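Local coordinates for capsular polysaccharide export system protein KpsC (Thermosulfurimonas dismutans, PDB 6MGB) that probably transfers Kdo from CMP-Kdo, forming beta-2,4 linkages in the glycolipid that anchors bacterial capsules, at residues Met169-Gly174 against Thr244-Met249; Arg182-Ala187 against Ile261-Pro266; Asp74-Ser79 against Met265-Gly270; Glu252-Met255 against Glu259-Cys262. All blocks are in the same frame, centred on the assembly; numbering follows the deposited sequence.

Contact 1 of 4, residues Met169-Gly174 against Thr244-Met249; sequences MSVRLG and TVSSQM. With C5P (cytidine-5'-monophosphate), chain D.
Ser170 and Ser246 meet hydroxyl to hydroxyl, their OG atoms 2.8 Å apart, while the same Ser246 OG lies at 3.1 Å from Ser170 O, a weak contact. Ser246 OG sits between its own backbone N and carbonyl carbon (chi1 64°), which turns it toward the helical turn 169-172; Gln164 NE2 gives it a further hydrogen bond. Beside this polar centre Val171 CG1 rests against Val245 CG1 at 4.3 Å. One residue on, the chain reaches the nucleotide. Ser247 OG donates to C5P O1P (2.8 Å) and Gln248 N points almost straight at C5P O3P (2.8 Å, 173°), so the phosphate is gripped at the N-terminal end of helix 248-255. Ser247 is the N-cap residue of that helix, its OG accepting from Met249 N at 3.0 Å, and Thr244 OG1 holds Ser247 N in an ST motif. With an alanine in place of Ser247, Met249 N and the phosphate oxygen O1P are both likely to lose their hydroxyl partner. The loop 245-247 links strand 241-244 to helix 248-255, with Val171 and Val245 both packed on Phe181 of helix 180-191.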
# COMPACT_ATOMS: atom_id res chain seq x y z
N MET A 169 -7.47 -7.08 -3.70
CA MET A 169 -7.58 -8.00 -2.58
C MET A 169 -7.69 -7.28 -1.24
O MET A 169 -8.21 -7.86 -0.28
CB MET A 169 -6.38 -8.95 -2.54
CG MET A 169 -6.28 -9.90 -3.73
SD MET A 169 -7.65 -11.07 -3.88
CE MET A 169 -7.64 -11.89 -2.29
N SER A 170 -7.21 -6.04 -1.15
CA SER A 170 -7.26 -5.32 0.12
C SER A 170 -8.68 -4.99 0.55
O SER A 170 -8.89 -4.64 1.72
CB SER A 170 -6.43 -4.04 0.04
OG SER A 170 -7.08 -3.06 -0.75
N VAL A 171 -9.65 -5.10 -0.35
CA VAL A 171 -11.04 -4.84 0.01
C VAL A 171 -11.60 -5.99 0.84
O VAL A 171 -11.94 -5.82 2.02
CB VAL A 171 -11.89 -4.59 -1.25
CG1 VAL A 171 -13.37 -4.51 -0.91
CG2 VAL A 171 -11.43 -3.32 -1.94
N ARG A 172 -11.68 -7.18 0.25
CA ARG A 172 -12.29 -8.30 0.96
C ARG A 172 -11.39 -8.80 2.09
O ARG A 172 -11.89 -9.20 3.15
CB ARG A 172 -12.63 -9.43 -0.01
CG ARG A 172 -13.91 -9.16 -0.79
CD ARG A 172 -14.38 -10.37 -1.58
NE ARG A 172 -15.71 -10.14 -2.16
CZ ARG A 172 -16.86 -10.56 -1.64
NH1 ARG A 172 -16.89 -11.26 -0.51
NH2 ARG A 172 -18.00 -10.28 -2.25
N LEU A 173 -10.07 -8.79 1.89
CA LEU A 173 -9.19 -9.11 3.01
C LEU A 173 -9.11 -7.97 4.02
O LEU A 173 -8.56 -8.17 5.10
CB LEU A 173 -7.80 -9.48 2.50
CG LEU A 173 -7.70 -10.85 1.81
CD1 LEU A 173 -6.28 -11.15 1.36
CD2 LEU A 173 -8.19 -11.94 2.74
N GLY A 174 -9.64 -6.79 3.69
CA GLY A 174 -9.81 -5.73 4.66
C GLY A 174 -11.20 -5.74 5.27
O GLY A 174 -11.67 -4.72 5.79
N THR A 244 -12.45 6.33 2.51
CA THR A 244 -11.78 5.23 1.82
C THR A 244 -12.25 3.90 2.41
O THR A 244 -12.64 3.83 3.58
CB THR A 244 -10.25 5.34 1.93
OG1 THR A 244 -9.64 4.39 1.06
CG2 THR A 244 -9.79 5.09 3.37
N VAL A 245 -12.20 2.86 1.59
CA VAL A 245 -12.45 1.50 2.04
C VAL A 245 -11.14 0.92 2.55
O VAL A 245 -11.00 0.63 3.74
CB VAL A 245 -13.06 0.62 0.93
CG1 VAL A 245 -13.18 -0.83 1.39
CG2 VAL A 245 -14.42 1.15 0.50
N SER A 246 -10.17 0.75 1.64
CA SER A 246 -8.90 0.14 2.02
C SER A 246 -7.71 0.63 1.19
O SER A 246 -6.66 -0.03 1.19
CB SER A 246 -8.98 -1.39 1.88
OG SER A 246 -9.19 -1.75 0.52
N SER A 247 -7.82 1.77 0.51
CA SER A 247 -6.78 2.22 -0.40
C SER A 247 -5.55 2.72 0.37
O SER A 247 -5.66 3.31 1.45
CB SER A 247 -7.30 3.33 -1.30
OG SER A 247 -6.27 3.87 -2.10
N GLN A 248 -4.37 2.49 -0.22
CA GLN A 248 -3.15 3.08 0.32
C GLN A 248 -3.23 4.60 0.32
O GLN A 248 -2.55 5.26 1.12
CB GLN A 248 -1.94 2.62 -0.49
CG GLN A 248 -0.62 3.24 -0.04
CD GLN A 248 0.56 2.78 -0.88
OE1 GLN A 248 0.51 1.72 -1.51
NE2 GLN A 248 1.62 3.58 -0.90
N MET A 249 -4.04 5.18 -0.57
CA MET A 249 -4.17 6.63 -0.61
C MET A 249 -4.76 7.17 0.69
O MET A 249 -4.56 8.35 1.00
CB MET A 249 -5.03 7.04 -1.80
CG MET A 249 -5.09 8.54 -2.04
SD MET A 249 -5.78 8.95 -3.66
CE MET A 249 -5.88 10.73 -3.55
O3P C5P D . -4.07 0.95 -2.59
P C5P D . -4.41 1.45 -3.97
O1P C5P D . -5.90 1.81 -4.01
O2P C5P D . -4.09 0.57 -5.17
O5' C5P D . -3.61 2.82 -4.14
C5' C5P D . -2.26 2.83 -4.57
C4' C5P D . -1.78 4.25 -4.77
O4' C5P D . -2.40 4.79 -5.97
C3' C5P D . -2.17 5.23 -3.67
O3' C5P D . -1.28 5.20 -2.57
C2' C5P D . -2.20 6.57 -4.40
O2' C5P D . -0.89 7.11 -4.53
C1' C5P D . -2.71 6.16 -5.78
N1 C5P D . -4.17 6.32 -5.91
C2 C5P D . -4.75 7.51 -6.62
N3 C5P D . -6.24 7.67 -6.74
C4 C5P D . -7.14 6.67 -6.17
C5 C5P D . -6.57 5.48 -5.47
C6 C5P D . -5.08 5.33 -5.35
O2 C5P D . -4.02 8.33 -7.07
N4 C5P D . -8.58 6.82 -6.29

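Contact 2 of 4, residues Arg182-Ala187 against Ile261-Pro266; sequences REMYFA and ICFGMP
The contact of Met184 with Phe263 is a CH-pi interaction first of all: Met184 CG lies over one face of the ring, 3.7 Å from the centroid of Phe263 and 17° off the ring normal. Met184 CG stands anti to its own backbone N (chi1 -178°), which carries the methylene across the ring, while the chain bends at chi3 and turns the methyl away from it. The sulfur makes a looser Met-aromatic contact, Met184 SD being 4.6 Å from the Phe263 centroid and 33° from the normal, an oblique approach. Van der Waals packing completes the set. Met184 CA lies 3.5 Å from Phe263 CE2 over another part of the same ring, so backbone and side chain together bear on the aromatic group, and Ala187 CB lies at the ring's edge, near its plane, 3.9 Å from Phe263 CE2. No hydrogen bond joins the two segments. Cutting Phe263 back to an alanine is likely to open a gap beside Met184 and to leave Ala187 CB without its aromatic neighbour. Phe263 follows directly on strand 259-262, and its side chain also touches Tyr243 of the adjacent strand 241-244, as does that of Met184, so helix 180-191 is packed against this part of the parallel sheet.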
# COMPACT_ATOMS: atom_id res chain seq x y z
N ARG A 182 -20.65 1.45 -2.06
CA ARG A 182 -21.95 2.13 -2.12
C ARG A 182 -22.34 2.67 -0.74
O ARG A 182 -22.83 3.79 -0.63
CB ARG A 182 -23.02 1.18 -2.65
CG ARG A 182 -24.39 1.83 -2.80
CD ARG A 182 -25.35 0.94 -3.58
NE ARG A 182 -25.60 -0.33 -2.91
CZ ARG A 182 -26.56 -0.52 -2.00
NH1 ARG A 182 -27.35 0.47 -1.64
NH2 ARG A 182 -26.71 -1.72 -1.46
N GLU A 183 -22.13 1.87 0.31
CA GLU A 183 -22.40 2.36 1.66
C GLU A 183 -21.54 3.58 1.98
O GLU A 183 -22.02 4.55 2.58
CB GLU A 183 -22.14 1.24 2.67
CG GLU A 183 -22.50 1.60 4.10
CD GLU A 183 -22.21 0.48 5.08
OE1 GLU A 183 -21.38 -0.40 4.75
OE2 GLU A 183 -22.81 0.47 6.17
N MET A 184 -20.26 3.54 1.59
CA MET A 184 -19.38 4.68 1.84
C MET A 184 -19.91 5.94 1.18
O MET A 184 -19.87 7.03 1.77
CB MET A 184 -17.98 4.37 1.33
CG MET A 184 -16.96 5.47 1.58
SD MET A 184 -15.30 5.01 1.04
CE MET A 184 -15.49 5.12 -0.73
N TYR A 185 -20.42 5.82 -0.05
CA TYR A 185 -20.93 6.98 -0.76
C TYR A 185 -22.11 7.60 -0.02
O TYR A 185 -22.10 8.80 0.29
CB TYR A 185 -21.33 6.58 -2.18
CG TYR A 185 -22.13 7.64 -2.90
CD1 TYR A 185 -21.51 8.79 -3.38
CD2 TYR A 185 -23.49 7.50 -3.09
CE1 TYR A 185 -22.24 9.76 -4.04
CE2 TYR A 185 -24.23 8.47 -3.75
CZ TYR A 185 -23.59 9.60 -4.22
OH TYR A 185 -24.32 10.57 -4.87
N PHE A 186 -23.13 6.80 0.28
CA PHE A 186 -24.33 7.35 0.88
C PHE A 186 -24.09 7.76 2.33
O PHE A 186 -24.78 8.65 2.84
CB PHE A 186 -25.47 6.34 0.78
CG PHE A 186 -26.00 6.19 -0.62
CD1 PHE A 186 -26.80 7.18 -1.18
CD2 PHE A 186 -25.69 5.08 -1.38
CE1 PHE A 186 -27.28 7.06 -2.46
CE2 PHE A 186 -26.17 4.95 -2.68
CZ PHE A 186 -26.97 5.94 -3.21
N ALA A 187 -23.12 7.14 3.00
CA ALA A 187 -22.73 7.61 4.32
C ALA A 187 -22.10 9.00 4.25
O ALA A 187 -22.36 9.85 5.10
CB ALA A 187 -21.77 6.62 4.97
N ILE A 261 -11.63 8.47 7.11
CA ILE A 261 -12.75 7.64 7.53
C ILE A 261 -12.66 6.34 6.75
O ILE A 261 -12.85 6.32 5.53
CB ILE A 261 -14.09 8.36 7.31
CG1 ILE A 261 -14.05 9.75 7.96
CG2 ILE A 261 -15.23 7.53 7.89
CD1 ILE A 261 -15.27 10.60 7.71
N CYS A 262 -12.36 5.25 7.45
CA CYS A 262 -12.11 3.95 6.83
C CYS A 262 -13.34 3.07 6.95
O CYS A 262 -13.87 2.88 8.05
CB CYS A 262 -10.92 3.26 7.49
SG CYS A 262 -9.34 4.11 7.30
N PHE A 263 -13.78 2.51 5.82
CA PHE A 263 -14.90 1.58 5.81
C PHE A 263 -14.46 0.12 5.72
O PHE A 263 -15.29 -0.77 5.97
CB PHE A 263 -15.84 1.92 4.65
CG PHE A 263 -16.62 3.17 4.88
CD1 PHE A 263 -15.99 4.40 4.96
CD2 PHE A 263 -17.99 3.13 5.05
CE1 PHE A 263 -16.70 5.55 5.19
CE2 PHE A 263 -18.71 4.28 5.27
CZ PHE A 263 -18.07 5.49 5.34
N GLY A 264 -13.21 -0.13 5.36
CA GLY A 264 -12.58 -1.41 5.58
C GLY A 264 -11.55 -1.34 6.69
O GLY A 264 -11.49 -0.39 7.47
N MET A 265 -10.71 -2.38 6.76
CA MET A 265 -9.66 -2.48 7.76
C MET A 265 -8.31 -2.61 7.06
O MET A 265 -7.68 -3.67 7.07
CB MET A 265 -9.90 -3.67 8.69
CG MET A 265 -8.88 -3.84 9.82
SD MET A 265 -8.70 -2.42 10.92
CE MET A 265 -10.38 -2.19 11.49
N PRO A 266 -7.83 -1.52 6.43
CA PRO A 266 -6.51 -1.55 5.80
C PRO A 266 -5.38 -1.60 6.82
O PRO A 266 -5.62 -1.60 8.03
CB PRO A 266 -6.48 -0.26 4.98
CG PRO A 266 -7.43 0.65 5.68
CD PRO A 266 -8.52 -0.24 6.20

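Contact 3 of 4, residues Asp74-Ser79 against Met265-Gly270; sequences DGFLRS and MPFYAG
Phe76 and Phe267 reach toward each other from opposite directions and meet ring on ring, across backbones whose nearest CA atoms, those of these two residues, are 11.5 Å apart. From its CB, the Phe76 side chain starts toward the other segment, with CG anti to the carbonyl carbon and beside the backbone N (chi1 -69°). The near part of the ring makes no close approach to Phe267; the far atoms carry the contact. Phe76 CE1 comes to 3.8 Å from Phe267 CE2, and Phe76 CZ, at the tip, stands 3.9 Å above the plane of the Phe267 ring, over its centre. The rings form an offset stack, their centroids 4.8 Å apart and their planes at 23°. The other face of the Phe267 ring is backed by Tyr268 CD1, 3.5 Å above the plane and toward the rim, so Phe267 is held between two aromatic side chains. A type I turn from Pro266 to Ala269, closed by Ala269 N to Pro266 O, presents that pair. On the opposing loop, Arg78 NE bonds to Asp74 OD2 at 2.9 Å as part of a salt bridge. Phe76 O receives Gln248 NE2 of the CMP site, and Tyr268 OH bonds to Ser247 O. The stack bridges the loops following strands of two separate sheets, consistent with a place beside the cleft between the two Rossmann-like domains of a GT-B fold.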
# COMPACT_ATOMS: atom_id res chain seq x y z
N ASP A 74 4.59 -5.05 -4.32
CA ASP A 74 5.28 -3.79 -4.55
C ASP A 74 5.37 -3.02 -3.24
O ASP A 74 4.47 -3.07 -2.40
CB ASP A 74 4.55 -2.96 -5.60
CG ASP A 74 4.69 -3.53 -6.99
OD1 ASP A 74 5.70 -4.22 -7.26
OD2 ASP A 74 3.79 -3.29 -7.83
N GLY A 75 6.48 -2.31 -3.06
CA GLY A 75 6.63 -1.45 -1.91
C GLY A 75 5.64 -0.30 -1.93
O GLY A 75 4.98 -0.02 -2.93
N PHE A 76 5.54 0.38 -0.78
CA PHE A 76 4.64 1.52 -0.68
C PHE A 76 5.12 2.69 -1.54
O PHE A 76 4.30 3.43 -2.09
CB PHE A 76 4.50 1.94 0.78
CG PHE A 76 3.75 0.95 1.63
CD1 PHE A 76 2.54 0.44 1.21
CD2 PHE A 76 4.27 0.53 2.84
CE1 PHE A 76 1.85 -0.48 1.98
CE2 PHE A 76 3.58 -0.38 3.62
CZ PHE A 76 2.37 -0.89 3.19
N LEU A 77 6.43 2.87 -1.67
CA LEU A 77 7.03 3.75 -2.66
C LEU A 77 7.57 2.87 -3.78
O LEU A 77 8.55 2.15 -3.58
CB LEU A 77 8.13 4.61 -2.06
CG LEU A 77 7.77 5.53 -0.89
CD1 LEU A 77 8.98 6.34 -0.47
CD2 LEU A 77 6.60 6.44 -1.25
N ARG A 78 6.93 2.92 -4.95
CA ARG A 78 7.20 1.93 -5.99
C ARG A 78 8.11 2.46 -7.10
O ARG A 78 9.14 1.86 -7.38
CB ARG A 78 5.89 1.40 -6.59
CG ARG A 78 6.12 0.18 -7.46
CD ARG A 78 4.98 -0.09 -8.42
NE ARG A 78 5.26 -1.25 -9.25
CZ ARG A 78 6.10 -1.26 -10.29
NH1 ARG A 78 6.75 -0.16 -10.63
NH2 ARG A 78 6.28 -2.37 -10.98
N SER A 79 7.73 3.56 -7.74
CA SER A 79 8.41 3.92 -8.98
C SER A 79 7.96 5.31 -9.44
O SER A 79 7.08 5.93 -8.83
CB SER A 79 8.14 2.89 -10.07
OG SER A 79 6.74 2.71 -10.25
N MET A 265 -10.71 -2.38 6.76
CA MET A 265 -9.66 -2.48 7.76
C MET A 265 -8.31 -2.61 7.06
O MET A 265 -7.68 -3.67 7.07
CB MET A 265 -9.90 -3.67 8.69
CG MET A 265 -8.88 -3.84 9.82
SD MET A 265 -8.70 -2.42 10.92
CE MET A 265 -10.38 -2.19 11.49
N PRO A 266 -7.83 -1.52 6.43
CA PRO A 266 -6.51 -1.55 5.80
C PRO A 266 -5.38 -1.60 6.82
O PRO A 266 -5.62 -1.60 8.03
CB PRO A 266 -6.48 -0.26 4.98
CG PRO A 266 -7.43 0.65 5.68
CD PRO A 266 -8.52 -0.24 6.20
N PHE A 267 -4.13 -1.63 6.34
CA PHE A 267 -3.00 -1.86 7.24
C PHE A 267 -2.86 -0.74 8.26
O PHE A 267 -2.33 -0.96 9.36
CB PHE A 267 -1.71 -2.01 6.44
CG PHE A 267 -1.28 -0.75 5.72
CD1 PHE A 267 -0.40 0.14 6.32
CD2 PHE A 267 -1.73 -0.48 4.44
CE1 PHE A 267 -0.00 1.29 5.66
CE2 PHE A 267 -1.33 0.67 3.78
CZ PHE A 267 -0.46 1.55 4.39
N TYR A 268 -3.34 0.46 7.94
CA TYR A 268 -3.18 1.63 8.80
C TYR A 268 -4.40 1.89 9.67
O TYR A 268 -4.38 2.85 10.46
CB TYR A 268 -2.88 2.87 7.95
CG TYR A 268 -3.89 3.10 6.86
CD1 TYR A 268 -3.73 2.53 5.60
CD2 TYR A 268 -5.02 3.88 7.08
CE1 TYR A 268 -4.65 2.74 4.60
CE2 TYR A 268 -5.95 4.09 6.09
CZ TYR A 268 -5.76 3.52 4.85
OH TYR A 268 -6.68 3.72 3.85
N ALA A 269 -5.45 1.10 9.54
CA ALA A 269 -6.65 1.26 10.36
C ALA A 269 -6.53 0.45 11.65
O ALA A 269 -5.74 -0.49 11.75
CB ALA A 269 -7.89 0.82 9.58
N GLY A 270 -7.33 0.84 12.64
CA GLY A 270 -7.39 0.12 13.89
C GLY A 270 -6.28 0.43 14.88
O GLY A 270 -6.13 -0.29 15.86

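Contact 4 of 4, residues Glu252-Met255 against Glu259-Cys262; sequences EGLM and EVIC. With C5P (cytidine-5'-monophosphate), chain D.
Gly253 and Leu254 lie against Val260, while Glu252, one residue earlier, faces the other way to hold the ribose of C5P. Glu252 OE1 accepts from C5P O2' at 2.9 Å, and Glu252 OE2 receives a weak bond from C5P O3', also 2.9 Å. The carboxylate thus straddles the two ribose hydroxyls, which probably helps to hold the sugar in place; Glu252 CG stands anti to the carbonyl carbon (chi1 -68°) and the chain is extended beyond it, carrying the acid out to the nucleotide. Lys140 N gives Glu252 OE2 a further weak bond. At Gly253 the backbone itself meets the strand, Val260 CG2 lying 4.2 Å from Gly253 C. The helix and strand 259-262 are the last two elements of a beta-alpha-beta unit that starts with strand 241-244, a right-handed building block of Rossmann-like domains such as those of the GT-B fold. Leu254 follows, its backbone N 3.8 Å from Val260 CG2. Its side chain crosses that of Val260 at about a right angle, with Leu254 CD1 3.8 Å from Val260 CG2. Leu254 also touches Leu273 and, on helix 289-299, Leu289, and Met255 turns to Leu130 and Ile133 of helix 120-135.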
# COMPACT_ATOMS: atom_id res chain seq x y z
N GLU A 252 -1.73 7.89 2.67
CA GLU A 252 -1.11 9.11 2.15
C GLU A 252 -1.84 10.34 2.66
O GLU A 252 -1.21 11.37 2.95
CB GLU A 252 -1.09 9.07 0.62
CG GLU A 252 -0.15 8.00 0.08
CD GLU A 252 -0.15 7.92 -1.43
OE1 GLU A 252 -1.00 8.57 -2.07
OE2 GLU A 252 0.72 7.20 -1.98
N GLY A 253 -3.16 10.26 2.79
CA GLY A 253 -3.90 11.35 3.41
C GLY A 253 -3.60 11.47 4.89
O GLY A 253 -3.45 12.58 5.42
N LEU A 254 -3.50 10.34 5.59
CA LEU A 254 -3.15 10.37 7.01
C LEU A 254 -1.78 11.01 7.22
O LEU A 254 -1.59 11.78 8.17
CB LEU A 254 -3.17 8.95 7.58
CG LEU A 254 -3.44 8.77 9.07
CD1 LEU A 254 -4.84 9.21 9.43
CD2 LEU A 254 -3.22 7.32 9.46
N MET A 255 -0.83 10.72 6.33
CA MET A 255 0.50 11.31 6.44
C MET A 255 0.46 12.82 6.32
O MET A 255 1.35 13.51 6.83
CB MET A 255 1.42 10.71 5.37
CG MET A 255 1.79 9.25 5.63
SD MET A 255 2.46 8.41 4.18
CE MET A 255 3.86 9.46 3.80
N GLU A 259 -8.30 13.95 8.11
CA GLU A 259 -9.23 13.04 8.77
C GLU A 259 -9.61 11.94 7.80
O GLU A 259 -10.19 12.21 6.74
CB GLU A 259 -10.47 13.79 9.25
CG GLU A 259 -11.49 12.91 9.96
CD GLU A 259 -12.71 13.68 10.42
OE1 GLU A 259 -13.14 14.60 9.69
OE2 GLU A 259 -13.23 13.38 11.51
N VAL A 260 -9.29 10.70 8.14
CA VAL A 260 -9.47 9.56 7.25
C VAL A 260 -10.54 8.65 7.85
O VAL A 260 -10.38 8.13 8.96
CB VAL A 260 -8.15 8.80 7.04
CG1 VAL A 260 -8.37 7.56 6.17
CG2 VAL A 260 -7.13 9.71 6.38
N ILE A 261 -11.63 8.47 7.11
CA ILE A 261 -12.75 7.64 7.53
C ILE A 261 -12.66 6.34 6.75
O ILE A 261 -12.85 6.32 5.53
CB ILE A 261 -14.09 8.36 7.31
CG1 ILE A 261 -14.05 9.75 7.96
CG2 ILE A 261 -15.23 7.53 7.89
CD1 ILE A 261 -15.27 10.60 7.71
N CYS A 262 -12.36 5.25 7.45
CA CYS A 262 -12.11 3.95 6.83
C CYS A 262 -13.34 3.07 6.95
O CYS A 262 -13.87 2.88 8.05
CB CYS A 262 -10.92 3.26 7.49
SG CYS A 262 -9.34 4.11 7.30
O3P C5P D . -4.07 0.95 -2.59
P C5P D . -4.41 1.45 -3.97
O1P C5P D . -5.90 1.81 -4.01
O2P C5P D . -4.09 0.57 -5.17
O5' C5P D . -3.61 2.82 -4.14
C5' C5P D . -2.26 2.83 -4.57
C4' C5P D . -1.78 4.25 -4.77
O4' C5P D . -2.40 4.79 -5.97
C3' C5P D . -2.17 5.23 -3.67
O3' C5P D . -1.28 5.20 -2.57
C2' C5P D . -2.20 6.57 -4.40
O2' C5P D . -0.89 7.11 -4.53
C1' C5P D . -2.71 6.16 -5.78
N1 C5P D . -4.17 6.32 -5.91
C2 C5P D . -4.75 7.51 -6.62
N3 C5P D . -6.24 7.67 -6.74
C4 C5P D . -7.14 6.67 -6.17
C5 C5P D . -6.57 5.48 -5.47
C6 C5P D . -5.08 5.33 -5.35
O2 C5P D . -4.02 8.33 -7.07
N4 C5P D . -8.58 6.82 -6.29

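Contacts 1, 2 and 4 gather round strands 241-244 and 259-262 of the six-stranded parallel sheet, whereas contact 3 connects the loop after strand 259-262 to the loop after strand 69-74 of the seven-stranded mixed sheet. Contacts 1 and 3 lie close, their centres 9 Å apart; contacts 2 and 3 are 17 Å apart although they share Met265 and Pro266. Along the chain 74-79 comes first, then 169-174 and 182-187, before 244-249, 252-255 and 259-270 follow closely. Helix 248-255 serves contacts 1 and 4, which bind the phosphate and the ribose of the same CMP, so the run 244-270 supplies part of the nucleotide site and one side of the junction between the two sheets, with distant segments supplying the rest.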